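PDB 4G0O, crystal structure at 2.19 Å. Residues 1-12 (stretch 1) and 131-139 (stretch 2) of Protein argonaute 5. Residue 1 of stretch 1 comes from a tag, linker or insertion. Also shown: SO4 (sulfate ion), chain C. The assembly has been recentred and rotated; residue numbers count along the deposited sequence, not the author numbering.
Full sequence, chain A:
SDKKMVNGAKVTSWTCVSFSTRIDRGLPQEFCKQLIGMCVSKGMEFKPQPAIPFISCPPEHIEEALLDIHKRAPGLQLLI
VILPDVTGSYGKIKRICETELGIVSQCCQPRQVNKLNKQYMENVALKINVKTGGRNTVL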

# COMPACT_ATOMS: atom_id res chain seq x y z
N SER A 1 3.38 7.89 -20.66
CA SER A 1 3.41 6.44 -20.48
C SER A 1 4.82 5.91 -20.73
O SER A 1 5.02 4.72 -20.99
N ASP A 2 5.80 6.81 -20.65
CA ASP A 2 7.19 6.47 -20.90
C ASP A 2 7.93 5.94 -19.67
O ASP A 2 9.07 5.48 -19.76
N LYS A 3 7.28 6.02 -18.51
CA LYS A 3 7.86 5.48 -17.29
C LYS A 3 7.57 3.98 -17.21
O LYS A 3 6.42 3.56 -17.23
N LYS A 4 8.63 3.18 -17.10
CA LYS A 4 8.48 1.73 -17.13
C LYS A 4 9.24 1.06 -15.98
O LYS A 4 10.11 1.67 -15.36
N MET A 5 8.89 -0.19 -15.68
CA MET A 5 9.68 -0.99 -14.77
C MET A 5 10.71 -1.77 -15.59
O MET A 5 10.36 -2.57 -16.44
N VAL A 6 11.99 -1.51 -15.35
CA VAL A 6 13.04 -2.30 -16.00
C VAL A 6 12.92 -3.71 -15.46
O VAL A 6 12.93 -4.69 -16.20
N ASN A 7 12.75 -3.78 -14.15
CA ASN A 7 12.68 -5.04 -13.44
C ASN A 7 11.58 -4.99 -12.37
O ASN A 7 11.65 -4.20 -11.43
N GLY A 8 10.55 -5.81 -12.52
CA GLY A 8 9.39 -5.76 -11.65
C GLY A 8 9.62 -6.62 -10.42
O GLY A 8 9.85 -7.82 -10.55
N ALA A 9 9.58 -6.02 -9.23
CA ALA A 9 9.82 -6.80 -8.01
C ALA A 9 8.78 -7.89 -7.85
O ALA A 9 7.73 -7.86 -8.48
N LYS A 10 9.06 -8.88 -7.00
CA LYS A 10 8.05 -9.90 -6.71
C LYS A 10 7.60 -9.82 -5.26
O LYS A 10 8.40 -9.96 -4.34
N VAL A 11 6.30 -9.61 -5.06
CA VAL A 11 5.73 -9.47 -3.72
C VAL A 11 4.89 -10.70 -3.36
O VAL A 11 3.91 -11.00 -4.03
N THR A 12 5.27 -11.37 -2.27
CA THR A 12 4.57 -12.55 -1.76
C THR A 12 3.82 -12.26 -0.45
O THR A 12 2.82 -12.91 -0.13
N LYS A 131 10.15 0.60 -3.96
CA LYS A 131 10.12 0.32 -2.53
C LYS A 131 10.31 -1.16 -2.21
O LYS A 131 10.77 -1.51 -1.13
N THR A 132 9.94 -2.00 -3.17
CA THR A 132 9.93 -3.46 -3.01
C THR A 132 11.18 -4.08 -3.63
O THR A 132 11.36 -5.30 -3.64
N GLY A 133 12.06 -3.25 -4.16
CA GLY A 133 13.30 -3.77 -4.71
C GLY A 133 13.40 -3.84 -6.21
O GLY A 133 14.40 -4.32 -6.74
N GLY A 134 12.37 -3.36 -6.92
CA GLY A 134 12.40 -3.32 -8.36
C GLY A 134 13.21 -2.16 -8.89
O GLY A 134 13.74 -1.36 -8.11
N ARG A 135 13.28 -2.04 -10.22
CA ARG A 135 13.96 -0.94 -10.91
C ARG A 135 13.01 -0.29 -11.90
O ARG A 135 12.32 -0.98 -12.67
N ASN A 136 13.01 1.04 -11.91
CA ASN A 136 12.22 1.80 -12.87
C ASN A 136 13.11 2.62 -13.81
O ASN A 136 14.27 2.88 -13.49
N THR A 137 12.57 3.03 -14.96
CA THR A 137 13.29 3.96 -15.84
C THR A 137 12.30 4.84 -16.60
O THR A 137 11.08 4.70 -16.43
N VAL A 138 12.83 5.76 -17.41
CA VAL A 138 12.04 6.57 -18.33
C VAL A 138 12.57 6.35 -19.73
O VAL A 138 13.77 6.52 -19.98
N LEU A 139 11.69 5.95 -20.65
CA LEU A 139 12.13 5.65 -22.01
C LEU A 139 12.20 6.93 -22.86
O LEU A 139 13.17 7.13 -23.60
OXT LEU A 139 11.31 7.78 -22.83

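The most unusual feature of this contact is a beta bulge in an otherwise regular antiparallel pairing: Met 5 faces Asn 136 and Asn 7 faces Arg 135, so Val 6 is the extra residue, inserted where the chain turns a corner. One carbonyl takes both amides at the bulge. Arg 135 O accepts a nearly straight hydrogen bond from Asn 7 N at 3.2 Å and a weak, bent one from Val 6 N at 2.8 Å. Before the bulge the ladder is ordinary, with Lys 4 N to Thr 137 O at 3.0 Å, Thr 137 N to Lys 4 O at 2.8 Å, and Leu 139 N to Asp 2 O at 2.8 Å; after it, Arg 135 N returns a bond to Asn 7 O at 3.0 Å.

The side chains follow from this register. At the bulge, the CB of Val 6 points toward the other strand. With chi1 t, Val 6 CG2 lies 3.6 Å from Thr 137 CB, while Val 6 CG1 covers one face of the Arg 135 guanidinium, 3.8 Å from Arg 135 NH1. Arg 135 leaves the backbone with an off-well chi1 of -98°, then runs t at chi2 and m at chi3. That path brings Arg 135 NH2 to 3.3 Å from Asn 7 CB, Asn 7 itself being a t rotamer. The contact is one of packing: no side-chain hydrogen bond joins the two stretches, and their polar pairing is all backbone.

Lys 4 and Thr 137 share the sheet face of Asn 7 and Arg 135. Lys 4 takes m for chi1, which places Lys 4 CG 3.8 Å from Leu 139 CD1; chi2 is also m. The aliphatic part of the lysine thus packs against the terminal leucine, an m, t rotamer. Nearby, like charges approach without pairing, Asp 2 OD2 lying 4.3 Å from Leu 139 OXT.

On the other face Lys 3 and Val 138 make a light contact, Lys 3 CG to Val 138 CG2 at 4.0 Å, before the extended lysine leads its end away. Met 5, m, t, t and buried, sets its CG 3.3 Å from OD1 of Asn 136. The Asn 136 amide, on an m rotamer, is satisfied outside the two stretches.

Past the bulge the packing becomes small and close. Ala 9 points toward stretch 2, its CB 3.6 Å from Thr 132 CG2 and 3.5 Å from Thr 132 O. Thr 132, chi1 m, also presents CG2 to Val 11 CG2 at 3.3 Å, so one methyl meets both residues, while its OG1 is satisfied elsewhere. Two glycines follow, each excluding a CB for a different reason. Gly 133 closes a helix in a Schellman motif with positive phi, where a CB would jam against the preceding carbonyl. At Gly 134 a CB would lie 2.8 Å from Asn 7 O, a clash. The rule: where backbones approach this closely, only glycine fits.

Lys 131 stays out of the interface; Lys 131 NZ instead binds a sulfate, probably from the crystallisation liquor, at 2.8 Å from sulfate O3.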

# COMPACT_ATOMS: atom_id res chain seq x y z
CB SER A 1 2.42 5.76 -21.43
OG SER A 1 1.21 6.50 -21.53
CB ASP A 2 7.92 7.68 -21.46
CG ASP A 2 7.22 8.27 -22.67
OD1 ASP A 2 6.48 7.51 -23.35
OD2 ASP A 2 7.40 9.47 -22.94
CB LYS A 3 7.29 6.20 -16.08
CG LYS A 3 7.66 7.67 -16.01
CD LYS A 3 7.12 8.26 -14.72
CE LYS A 3 6.78 9.73 -14.88
NZ LYS A 3 6.01 10.21 -13.69
CB LYS A 4 8.98 1.17 -18.47
CG LYS A 4 8.28 1.75 -19.71
CD LYS A 4 6.88 1.18 -19.88
CE LYS A 4 6.33 1.47 -21.27
NZ LYS A 4 6.29 2.93 -21.54
CB MET A 5 8.77 -1.95 -14.00
CG MET A 5 7.75 -1.25 -13.11
SD MET A 5 6.65 -2.37 -12.24
CE MET A 5 5.51 -1.25 -11.41
CB VAL A 6 14.44 -1.79 -15.64
CG1 VAL A 6 15.49 -2.62 -16.35
CG2 VAL A 6 14.57 -0.32 -15.98
CB ASN A 7 14.06 -5.35 -12.86
CG ASN A 7 14.01 -6.32 -11.72
OD1 ASN A 7 14.39 -5.99 -10.59
ND2 ASN A 7 13.54 -7.54 -12.00
CB ALA A 9 9.85 -5.89 -6.77
CB LYS A 10 8.55 -11.30 -7.06
CG LYS A 10 7.56 -12.41 -6.70
CD LYS A 10 8.21 -13.79 -6.87
CE LYS A 10 7.26 -14.93 -6.51
NZ LYS A 10 8.00 -16.24 -6.54
CB VAL A 11 4.83 -8.21 -3.61
CG1 VAL A 11 4.31 -8.04 -2.21
CG2 VAL A 11 5.61 -6.99 -4.00
CB THR A 12 5.56 -13.71 -1.50
OG1 THR A 12 6.44 -13.86 -2.62
CG2 THR A 12 4.81 -15.01 -1.28
CB LYS A 131 8.79 0.78 -1.91
CG LYS A 131 8.71 2.27 -1.69
CD LYS A 131 7.37 2.69 -1.15
CE LYS A 131 7.28 4.20 -1.16
NZ LYS A 131 6.57 4.67 0.04
CB THR A 132 8.67 -4.05 -3.71
OG1 THR A 132 7.51 -3.39 -3.21
CG2 THR A 132 8.53 -5.51 -3.40
CB ARG A 135 15.14 -1.47 -11.72
CG ARG A 135 16.51 -1.37 -11.08
CD ARG A 135 17.54 -2.01 -12.02
NE ARG A 135 17.23 -3.42 -12.25
CZ ARG A 135 17.68 -4.15 -13.28
NH1 ARG A 135 18.47 -3.61 -14.20
NH2 ARG A 135 17.32 -5.43 -13.37
CB ASN A 136 11.24 2.74 -12.14
CG ASN A 136 10.20 1.99 -11.32
OD1 ASN A 136 9.88 0.84 -11.60
ND2 ASN A 136 9.66 2.66 -10.30
CB THR A 137 14.19 3.20 -16.86
OG1 THR A 137 15.13 4.12 -17.46
CG2 THR A 137 13.35 2.56 -17.95
CB VAL A 138 12.11 8.08 -18.00
CG1 VAL A 138 11.34 8.87 -19.05
CG2 VAL A 138 11.52 8.36 -16.65
CB LEU A 139 11.23 4.60 -22.67
CG LEU A 139 11.20 3.19 -22.06
CD1 LEU A 139 10.33 2.27 -22.91
CD2 LEU A 139 12.59 2.63 -21.96
S SO4 C . 4.92 7.66 -0.50
O1 SO4 C . 3.78 8.48 -0.92
O2 SO4 C . 4.61 7.10 0.85
O3 SO4 C . 5.18 6.61 -1.49
O4 SO4 C . 6.13 8.49 -0.44